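Local coordinates for alcohol dehydrogenase (Thermus sp., PDB 4CPD), which probably catalyses the NAD-dependent, zinc-assisted interconversion of alcohols and their carbonyl compounds, as in zinc-containing alcohol dehydrogenases, at residues V82-I87 against N294-I299; C89-Y94 against C103-V108; I153-Y158 against D300-L305. All blocks are in the same frame, centred on the assembly; numbering follows the deposited sequence.

Contact 1. Residues V82-I87 against N294-I299; sequences VGPFHI and NVHLYI
The contact joins a loop of the GroES-like part to the helix after the last Rossmann strand, where the chain probably returns to the catalytic domain, beside the coenzyme site: P84, F85 and H86 meet V295, H296 and I299 on the first turns of helix 295-307. P84 lies over one face of the H296 imidazole, with its CG 3.5 Å from the ring centroid and only 11° off the ring normal, a well-centred CH-pi contact. H296 in turn points its CE1 edge at one face of the H86 ring. The two rings form an offset edge-to-face pair, with centroids 4.6 Å apart and planes at 70°. H296 also has partners outside: Y100 meets its ring, and NE2 makes a weak hydrogen bond with N134 ND2.

Helix 295-307 follows the last strand, 286-290, of the six-stranded Rossmann sheet. H86 carries CG between its backbone N and carbonyl carbon (chi1 66°). Its ring edge reaches the start of the helix, with CE1 3.3 Å from V295 N near the ring plane. V295 CG1 packs on P84 CB at 3.8 Å, while its CG2 lies by H86 CE1 and is 3.7 Å from F85 CE2. I299 CD1 touches P84 CD at 4.0 Å. H86 ND1 lies over the centre of the F85 ring, and F85 itself touches NAD and the zinc ligand D152.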
loop_
_atom_site.group_PDB
_atom_site.type_symbol
_atom_site.label_atom_id
_atom_site.label_comp_id
_atom_site.label_asym_id
_atom_site.label_seq_id
_atom_site.Cartn_x
_atom_site.Cartn_y
_atom_site.Cartn_z
ATOM N N VAL A 82 1.299 24.883 -18.335
ATOM C CA VAL A 82 0.732 23.582 -18.367
ATOM C C VAL A 82 0.042 23.333 -16.992
ATOM O O VAL A 82 0.282 24.041 -15.999
ATOM C CB VAL A 82 1.814 22.577 -18.680
ATOM C CG1 VAL A 82 2.653 22.315 -17.449
ATOM C CG2 VAL A 82 1.203 21.269 -19.161
ATOM N N GLY A 83 -0.860 22.369 -16.932
ATOM C CA GLY A 83 -1.587 22.129 -15.682
ATOM C C GLY A 83 -2.004 20.690 -15.578
ATOM O O GLY A 83 -2.125 20.015 -16.595
ATOM N N PRO A 84 -2.208 20.208 -14.352
ATOM C CA PRO A 84 -2.781 18.885 -14.121
ATOM C C PRO A 84 -4.144 18.699 -14.786
ATOM O O PRO A 84 -4.922 19.630 -14.880
ATOM C CB PRO A 84 -2.972 18.848 -12.616
ATOM C CG PRO A 84 -1.935 19.769 -12.100
ATOM C CD PRO A 84 -1.909 20.891 -13.086
ATOM N N PHE A 85 -4.418 17.486 -15.234
ATOM C CA PHE A 85 -5.694 17.159 -15.801
ATOM C C PHE A 85 -6.843 17.207 -14.804
ATOM O O PHE A 85 -7.990 17.142 -15.192
ATOM C CB PHE A 85 -5.630 15.783 -16.454
ATOM C CG PHE A 85 -5.563 14.629 -15.492
ATOM C CD1 PHE A 85 -6.723 14.060 -14.971
ATOM C CD2 PHE A 85 -4.344 14.048 -15.181
ATOM C CE1 PHE A 85 -6.661 12.960 -14.127
ATOM C CE2 PHE A 85 -4.282 12.956 -14.325
ATOM C CZ PHE A 85 -5.442 12.410 -13.805
ATOM N N HIS A 86 -6.544 17.294 -13.530
ATOM C CA HIS A 86 -7.575 17.337 -12.552
ATOM C C HIS A 86 -7.362 18.575 -11.696
ATOM O O HIS A 86 -6.249 18.962 -11.453
ATOM C CB HIS A 86 -7.559 16.056 -11.715
ATOM C CG HIS A 86 -6.329 15.901 -10.878
ATOM N ND1 HIS A 86 -5.153 15.393 -11.377
ATOM C CD2 HIS A 86 -6.092 16.181 -9.575
ATOM C CE1 HIS A 86 -4.248 15.357 -10.415
ATOM N NE2 HIS A 86 -4.785 15.843 -9.317
ATOM N N ILE A 87 -8.447 19.174 -11.221
ATOM C CA ILE A 87 -8.374 20.449 -10.539
ATOM C C ILE A 87 -8.530 20.261 -9.061
ATOM O O ILE A 87 -9.057 19.256 -8.616
ATOM C CB ILE A 87 -9.441 21.449 -11.046
ATOM C CG1 ILE A 87 -10.862 20.971 -10.724
ATOM C CG2 ILE A 87 -9.342 21.612 -12.548
ATOM C CD1 ILE A 87 -11.876 22.106 -10.651
ATOM N N ASN A 294 -2.017 11.965 -8.505
ATOM C CA ASN A 294 -2.010 13.182 -7.684
ATOM C C ASN A 294 -0.944 14.085 -8.290
ATOM O O ASN A 294 0.095 14.413 -7.699
ATOM C CB ASN A 294 -1.714 12.839 -6.233
ATOM C CG ASN A 294 -1.672 14.052 -5.341
ATOM O OD1 ASN A 294 -2.236 15.092 -5.656
ATOM N ND2 ASN A 294 -1.004 13.931 -4.218
ATOM N N VAL A 295 -1.232 14.476 -9.516
ATOM C CA VAL A 295 -0.284 15.175 -10.365
ATOM C C VAL A 295 0.393 16.364 -9.713
ATOM O O VAL A 295 1.597 16.556 -9.883
ATOM C CB VAL A 295 -0.960 15.641 -11.656
ATOM C CG1 VAL A 295 0.015 16.441 -12.502
ATOM C CG2 VAL A 295 -1.488 14.442 -12.448
ATOM N N HIS A 296 -0.367 17.146 -8.970
ATOM C CA HIS A 296 0.169 18.365 -8.354
ATOM C C HIS A 296 1.372 18.084 -7.472
ATOM O O HIS A 296 2.257 18.907 -7.360
ATOM C CB HIS A 296 -0.876 19.054 -7.496
ATOM C CG HIS A 296 -2.138 19.382 -8.227
ATOM N ND1 HIS A 296 -3.001 18.411 -8.686
ATOM C CD2 HIS A 296 -2.686 20.573 -8.575
ATOM C CE1 HIS A 296 -4.028 18.984 -9.276
ATOM N NE2 HIS A 296 -3.857 20.293 -9.233
ATOM N N LEU A 297 1.378 16.919 -6.821
ATOM C CA LEU A 297 2.433 16.586 -5.912
ATOM C C LEU A 297 3.769 16.450 -6.658
ATOM O O LEU A 297 4.788 16.761 -6.095
ATOM C CB LEU A 297 2.096 15.287 -5.163
ATOM C CG LEU A 297 2.987 15.009 -3.925
ATOM C CD1 LEU A 297 2.802 16.083 -2.889
ATOM C CD2 LEU A 297 2.684 13.643 -3.318
ATOM N N TYR A 298 3.731 15.998 -7.917
ATOM C CA TYR A 298 4.909 15.632 -8.679
ATOM C C TYR A 298 5.271 16.584 -9.801
ATOM O O TYR A 298 6.378 16.560 -10.294
ATOM C CB TYR A 298 4.678 14.249 -9.280
ATOM C CG TYR A 298 4.323 13.229 -8.221
ATOM C CD1 TYR A 298 5.247 12.884 -7.241
ATOM C CD2 TYR A 298 3.071 12.623 -8.189
ATOM C CE1 TYR A 298 4.935 11.966 -6.265
ATOM C CE2 TYR A 298 2.748 11.710 -7.210
ATOM C CZ TYR A 298 3.683 11.395 -6.257
ATOM O OH TYR A 298 3.396 10.491 -5.289
ATOM N N ILE A 299 4.345 17.420 -10.222
ATOM C CA ILE A 299 4.521 18.175 -11.460
ATOM C C ILE A 299 5.774 19.052 -11.478
ATOM O O ILE A 299 6.392 19.178 -12.499
ATOM C CB ILE A 299 3.274 19.022 -11.772
ATOM C CG1 ILE A 299 3.316 19.517 -13.206
ATOM C CG2 ILE A 299 3.164 20.206 -10.816
ATOM C CD1 ILE A 299 1.992 20.074 -13.660
#

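Contact 2. Residues C89-Y94 against C103-V108; sequences CGTCPY and CERGGV. With ZN (zinc ion), chain F.
C89, C92 and C103 turn their sulfurs onto one zinc ion, with SG-to-zinc distances of 2.3, 2.4 and 2.2 Å respectively, and C95 supplies the fourth thiolate. The three reach the metal in different ways. C103 holds SG anti to its backbone N (chi1 176°), whereas C89 and C92 place theirs between backbone N and carbonyl carbon. This is the four-cysteine structural zinc site of the alcohol dehydrogenase family, separate from the catalytic metal.

N-H groups point at two of the sulfurs, those of C89 and C92, and probably offset part of their negative charge. C89 SG accepts from T91 N and C92 N, both at 3.2 Å, and R105 NH2 adds a weak bond with C89 SG near the guanidinium plane. C92 SG receives the amide N of E104 at 3.4 Å in an almost straight bond (173°), and as the N-cap residue C92 also caps a helix amide beyond.

The E104 carboxylate lies beside P93 and Y94, its plane 83° from that of the Y94 ring. Its OE2 sits at the edge of that ring, 3.7 Å from Y94 CE2, while OE1 lies 3.4 Å from P93 CD. Beyond the C103-G106 type I turn, G107 pairs with I87 in the small antiparallel sheet of strands 86-87 and 107-108. On helix 93-96, P93 and Y94 pack against E235 and P259 of the second subunit.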
loop_
_atom_site.group_PDB
_atom_site.type_symbol
_atom_site.label_atom_id
_atom_site.label_comp_id
_atom_site.label_asym_id
_atom_site.label_seq_id
_atom_site.Cartn_x
_atom_site.Cartn_y
_atom_site.Cartn_z
ATOM N N CYS A 89 -8.600 22.720 -5.133
ATOM C CA CYS A 89 -9.012 23.989 -4.596
ATOM C C CYS A 89 -7.930 24.594 -3.729
ATOM O O CYS A 89 -7.873 25.807 -3.575
ATOM C CB CYS A 89 -10.312 23.802 -3.776
ATOM S SG CYS A 89 -10.093 23.121 -2.096
ATOM N N GLY A 90 -7.151 23.741 -3.074
ATOM C CA GLY A 90 -6.043 24.188 -2.262
ATOM C C GLY A 90 -6.360 24.485 -0.799
ATOM O O GLY A 90 -5.446 24.805 -0.007
ATOM N N THR A 91 -7.635 24.413 -0.421
ATOM C CA THR A 91 -8.017 24.759 0.966
ATOM C C THR A 91 -8.853 23.700 1.688
ATOM O O THR A 91 -8.925 23.717 2.908
ATOM C CB THR A 91 -8.710 26.163 1.066
ATOM O OG1 THR A 91 -9.855 26.221 0.190
ATOM C CG2 THR A 91 -7.721 27.292 0.714
ATOM N N CYS A 92 -9.465 22.763 0.973
ATOM C CA CYS A 92 -10.175 21.688 1.657
ATOM C C CYS A 92 -9.215 20.773 2.425
ATOM O O CYS A 92 -7.996 20.773 2.188
ATOM C CB CYS A 92 -10.986 20.885 0.674
ATOM S SG CYS A 92 -10.066 19.764 -0.351
ATOM N N PRO A 93 -9.753 19.969 3.358
ATOM C CA PRO A 93 -8.875 19.112 4.165
ATOM C C PRO A 93 -7.962 18.176 3.362
ATOM O O PRO A 93 -6.797 17.982 3.757
ATOM C CB PRO A 93 -9.863 18.303 5.005
ATOM C CG PRO A 93 -11.119 19.106 5.018
ATOM C CD PRO A 93 -11.173 19.743 3.682
ATOM N N TYR A 94 -8.482 17.625 2.266
ATOM C CA TYR A 94 -7.639 16.810 1.372
ATOM C C TYR A 94 -6.487 17.602 0.692
ATOM O O TYR A 94 -5.368 17.115 0.618
ATOM C CB TYR A 94 -8.498 16.036 0.352
ATOM C CG TYR A 94 -9.292 14.971 1.058
ATOM C CD1 TYR A 94 -8.684 13.792 1.479
ATOM C CD2 TYR A 94 -10.643 15.180 1.409
ATOM C CE1 TYR A 94 -9.403 12.829 2.175
ATOM C CE2 TYR A 94 -11.368 14.220 2.103
ATOM C CZ TYR A 94 -10.752 13.045 2.486
ATOM O OH TYR A 94 -11.476 12.081 3.176
ATOM N N CYS A 103 -9.443 16.226 -3.716
ATOM C CA CYS A 103 -10.007 17.552 -3.423
ATOM C C CYS A 103 -11.521 17.460 -3.413
ATOM O O CYS A 103 -12.112 16.819 -4.278
ATOM C CB CYS A 103 -9.605 18.570 -4.469
ATOM S SG CYS A 103 -10.383 20.158 -4.172
ATOM N N GLU A 104 -12.133 18.082 -2.415
ATOM C CA GLU A 104 -13.601 18.049 -2.258
ATOM C C GLU A 104 -14.337 18.840 -3.338
ATOM O O GLU A 104 -15.449 18.508 -3.689
ATOM C CB GLU A 104 -14.015 18.514 -0.855
ATOM C CG GLU A 104 -14.217 17.337 0.108
ATOM C CD GLU A 104 -13.999 17.718 1.553
ATOM O OE1 GLU A 104 -13.853 18.940 1.789
ATOM O OE2 GLU A 104 -13.959 16.816 2.438
ATOM N N ARG A 105 -13.693 19.861 -3.881
ATOM C CA ARG A 105 -14.183 20.561 -5.082
ATOM C C ARG A 105 -13.466 20.068 -6.357
ATOM O O ARG A 105 -13.335 20.791 -7.353
ATOM C CB ARG A 105 -13.982 22.058 -4.903
ATOM C CG ARG A 105 -14.992 22.684 -3.953
ATOM C CD ARG A 105 -14.656 24.132 -3.648
ATOM N NE ARG A 105 -13.732 24.101 -2.531
ATOM C CZ ARG A 105 -14.048 24.294 -1.258
ATOM N NH1 ARG A 105 -15.294 24.632 -0.909
ATOM N NH2 ARG A 105 -13.082 24.180 -0.343
ATOM N N GLY A 106 -13.004 18.822 -6.314
ATOM C CA GLY A 106 -12.183 18.294 -7.370
ATOM C C GLY A 106 -12.971 18.032 -8.620
ATOM O O GLY A 106 -14.170 17.894 -8.553
ATOM N N GLY A 107 -12.273 17.970 -9.753
ATOM C CA GLY A 107 -12.860 17.587 -11.043
ATOM C C GLY A 107 -11.805 17.316 -12.085
ATOM O O GLY A 107 -10.644 17.550 -11.842
ATOM N N VAL A 108 -12.229 16.828 -13.243
ATOM C CA VAL A 108 -11.357 16.571 -14.384
ATOM C C VAL A 108 -11.938 17.277 -15.576
ATOM O O VAL A 108 -13.098 17.096 -15.894
ATOM C CB VAL A 108 -11.326 15.079 -14.755
ATOM C CG1 VAL A 108 -10.414 14.835 -15.938
ATOM C CG2 VAL A 108 -10.894 14.248 -13.564
HETATM ZN ZN ZN F . -9.451 20.920 -2.363
#

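Contact 3. Residues I153-Y158 against D300-L305; sequences ILSTAY and DAVLAL. With NAD (nicotinamide-adenine-dinucleotide), chain G.
The backbone N-H of Y158 bonds to the carbonyl O of L154 at 2.8 Å, and this one helical turn brings both side chains against V302 of the partner helix. The contact is a helix-helix packing between 153-163, whose first turns border the nicotinamide, and 295-307, the helix after the last strand of the Rossmann sheet. Over the segments concerned the axes approach to 10.2 Å, with 111° between their directions, so the helices cross steeply and touch over a compact patch centred on one valine.

V302 is central to that patch, and its two methyls serve different neighbours. CG1 is anti to the backbone N (chi1 168°) and meets L154 CD2 at 3.5 Å. CG2 lies anti to the carbonyl carbon, close to S155 OG at 3.7 Å and over one face of the Y158 ring. That second methyl makes a CH-pi contact, 4.0 Å from the ring centroid and 20° off the normal, displaced toward the CG rim of the ring. The S155 hydroxyl has its polar partner elsewhere, in A150 O, to which it is hydrogen-bonded.

Y158 also meets L305 and A301. At about a right angle, L305 brings CD1 to within 3.9 Å of Y158 CE1. Further out, A301 CB lies beside the phenol oxygen, on the exposed side of its helix.

Helix 153-163 turns another side to the coenzyme. T156 takes no part in the packing on V302; its hydroxyl is hydrogen-bonded to the carbonyl O of D152, a residue of the catalytic zinc site. T156 OG1 ends 3.4 Å from C4N of NAD, the nicotinamide carbon that accepts hydride in such enzymes.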
loop_
_atom_site.group_PDB
_atom_site.type_symbol
_atom_site.label_atom_id
_atom_site.label_comp_id
_atom_site.label_asym_id
_atom_site.label_seq_id
_atom_site.Cartn_x
_atom_site.Cartn_y
_atom_site.Cartn_z
ATOM N N ILE A 153 -0.080 12.109 -18.356
ATOM C CA ILE A 153 0.430 10.728 -18.377
ATOM C C ILE A 153 1.862 10.494 -17.809
ATOM O O ILE A 153 2.147 9.426 -17.274
ATOM C CB ILE A 153 0.316 10.097 -19.759
ATOM C CG1 ILE A 153 1.104 10.896 -20.786
ATOM C CG2 ILE A 153 -1.140 10.003 -20.196
ATOM C CD1 ILE A 153 1.380 10.058 -22.018
ATOM N N LEU A 154 2.743 11.490 -17.903
ATOM C CA LEU A 154 4.077 11.365 -17.335
ATOM C C LEU A 154 4.028 11.458 -15.811
ATOM O O LEU A 154 4.630 10.665 -15.105
ATOM C CB LEU A 154 5.031 12.420 -17.912
ATOM C CG LEU A 154 6.459 12.392 -17.374
ATOM C CD1 LEU A 154 7.054 10.989 -17.471
ATOM C CD2 LEU A 154 7.326 13.372 -18.117
ATOM N N SER A 155 3.309 12.437 -15.293
ATOM C CA SER A 155 3.203 12.587 -13.840
ATOM C C SER A 155 2.436 11.415 -13.208
ATOM O O SER A 155 2.651 11.084 -12.059
ATOM C CB SER A 155 2.534 13.917 -13.509
ATOM O OG SER A 155 3.355 14.997 -13.908
ATOM N N THR A 156 1.556 10.799 -13.984
ATOM C CA THR A 156 0.835 9.625 -13.545
ATOM C C THR A 156 1.800 8.461 -13.326
ATOM O O THR A 156 1.805 7.826 -12.272
ATOM C CB THR A 156 -0.277 9.255 -14.565
ATOM O OG1 THR A 156 -1.285 10.263 -14.532
ATOM C CG2 THR A 156 -0.931 7.977 -14.232
ATOM N N ALA A 157 2.589 8.169 -14.344
ATOM C CA ALA A 157 3.577 7.093 -14.268
ATOM C C ALA A 157 4.664 7.397 -13.201
ATOM O O ALA A 157 5.028 6.563 -12.399
ATOM C CB ALA A 157 4.213 6.914 -15.622
ATOM N N TYR A 158 5.179 8.609 -13.216
ATOM C CA TYR A 158 6.152 9.055 -12.231
ATOM C C TYR A 158 5.586 8.801 -10.832
ATOM O O TYR A 158 6.224 8.144 -9.991
ATOM C CB TYR A 158 6.415 10.536 -12.439
ATOM C CG TYR A 158 7.488 11.083 -11.606
ATOM C CD1 TYR A 158 8.807 10.966 -12.000
ATOM C CD2 TYR A 158 7.205 11.762 -10.410
ATOM C CE1 TYR A 158 9.842 11.502 -11.218
ATOM C CE2 TYR A 158 8.218 12.306 -9.625
ATOM C CZ TYR A 158 9.538 12.178 -10.026
ATOM O OH TYR A 158 10.548 12.695 -9.236
ATOM N N ASP A 300 6.169 19.631 -10.350
ATOM C CA ASP A 300 7.335 20.529 -10.339
ATOM C C ASP A 300 8.614 19.754 -10.640
ATOM O O ASP A 300 9.447 20.220 -11.423
ATOM C CB ASP A 300 7.429 21.306 -9.025
ATOM C CG ASP A 300 6.246 22.270 -8.836
ATOM O OD1 ASP A 300 6.050 23.142 -9.698
ATOM O OD2 ASP A 300 5.458 22.134 -7.865
ATOM N N ALA A 301 8.738 18.558 -10.060
ATOM C CA ALA A 301 9.900 17.715 -10.292
ATOM C C ALA A 301 9.908 17.205 -11.701
ATOM O O ALA A 301 10.955 17.104 -12.312
ATOM C CB ALA A 301 9.917 16.551 -9.338
ATOM N N VAL A 302 8.738 16.870 -12.223
ATOM C CA VAL A 302 8.661 16.329 -13.583
ATOM C C VAL A 302 9.122 17.391 -14.583
ATOM O O VAL A 302 9.968 17.147 -15.414
ATOM C CB VAL A 302 7.242 15.827 -13.893
ATOM C CG1 VAL A 302 7.075 15.530 -15.373
ATOM C CG2 VAL A 302 6.963 14.578 -13.073
ATOM N N LEU A 303 8.587 18.587 -14.448
ATOM C CA LEU A 303 9.037 19.718 -15.256
ATOM C C LEU A 303 10.577 19.939 -15.201
ATOM O O LEU A 303 11.228 20.141 -16.228
ATOM C CB LEU A 303 8.320 21.009 -14.830
ATOM C CG LEU A 303 6.837 21.076 -15.189
ATOM C CD1 LEU A 303 6.142 22.328 -14.653
ATOM C CD2 LEU A 303 6.647 21.010 -16.687
ATOM N N ALA A 304 11.164 19.920 -14.018
ATOM C CA ALA A 304 12.599 20.096 -13.926
ATOM C C ALA A 304 13.327 18.993 -14.749
ATOM O O ALA A 304 14.341 19.246 -15.380
ATOM C CB ALA A 304 13.045 20.107 -12.454
ATOM N N LEU A 305 12.793 17.782 -14.750
ATOM C CA LEU A 305 13.415 16.701 -15.482
ATOM C C LEU A 305 13.247 16.905 -17.001
ATOM O O LEU A 305 14.162 16.608 -17.801
ATOM C CB LEU A 305 12.841 15.338 -15.059
ATOM C CG LEU A 305 13.252 14.758 -13.711
ATOM C CD1 LEU A 305 12.384 13.563 -13.406
ATOM C CD2 LEU A 305 14.681 14.289 -13.706
HETATM P PA NAD G . -4.090 2.731 -23.839
HETATM O O1A NAD G . -3.680 3.579 -25.044
HETATM O O2A NAD G . -5.422 1.988 -23.867
HETATM O O5B NAD G . -2.951 1.666 -23.400
HETATM C C5B NAD G . -3.305 0.391 -22.867
HETATM C C4B NAD G . -2.242 -0.640 -23.237
HETATM O O4B NAD G . -2.421 -1.827 -22.454
HETATM C C3B NAD G . -2.342 -1.035 -24.714
HETATM O O3B NAD G . -1.062 -1.112 -25.363
HETATM C C2B NAD G . -2.952 -2.407 -24.676
HETATM O O2B NAD G . -2.546 -3.204 -25.793
HETATM C C1B NAD G . -2.415 -2.929 -23.357
HETATM N N9A NAD G . -3.262 -4.018 -22.868
HETATM C C8A NAD G . -4.610 -4.020 -22.880
HETATM N N7A NAD G . -5.054 -5.190 -22.362
HETATM C C5A NAD G . -3.981 -5.936 -22.013
HETATM C C6A NAD G . -3.749 -7.259 -21.401
HETATM N N6A NAD G . -4.811 -8.009 -21.066
HETATM N N1A NAD G . -2.476 -7.690 -21.197
HETATM C C2A NAD G . -1.416 -6.930 -21.536
HETATM N N3A NAD G . -1.559 -5.707 -22.100
HETATM C C4A NAD G . -2.789 -5.163 -22.355
HETATM O O3 NAD G . -4.149 3.666 -22.515
HETATM P PN NAD G . -3.019 4.662 -21.914
HETATM O O1N NAD G . -3.260 5.984 -22.615
HETATM O O2N NAD G . -1.648 3.980 -21.833
HETATM O O5D NAD G . -3.510 4.754 -20.377
HETATM C C5D NAD G . -3.144 3.665 -19.506
HETATM C C4D NAD G . -4.165 3.319 -18.425
HETATM O O4D NAD G . -3.946 4.192 -17.308
HETATM C C3D NAD G . -5.624 3.499 -18.847
HETATM O O3D NAD G . -6.419 2.516 -18.163
HETATM C C2D NAD G . -5.945 4.931 -18.412
HETATM O O2D NAD G . -7.351 5.239 -18.234
HETATM C C1D NAD G . -5.131 4.995 -17.117
HETATM N N1N NAD G . -4.801 6.360 -16.675
HETATM C C2N NAD G . -4.911 6.552 -15.357
HETATM C C3N NAD G . -4.638 7.777 -14.767
HETATM C C7N NAD G . -4.788 7.842 -13.274
HETATM O O7N NAD G . -5.057 8.888 -12.706
HETATM N N7N NAD G . -4.589 6.700 -12.586
HETATM C C4N NAD G . -4.226 8.848 -15.579
HETATM C C5N NAD G . -4.113 8.639 -16.959
HETATM C C6N NAD G . -4.409 7.373 -17.492
#

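The three contacts are linked through shared elements, a helix and a small sheet. Contacts 1 and 3 use successive turns of helix 295-307, with centres 9 Å apart, and they touch directly: V295 CG1 packs on S155 CB at 3.7 Å. F85 from contact 1 and T156 from contact 3 both line the NAD pocket, with F85 CE2 and T156 OG1 4.0 Å apart. Contact 2 joins contact 1 through the short sheet, where I87 N lies 2.8 Å from G107 O, a probable hydrogen bond. The structural zinc site is farther away: the C103 side chain is about 14 Å from NAD, and contacts 2 and 3 have nearest atoms about 10 Å apart.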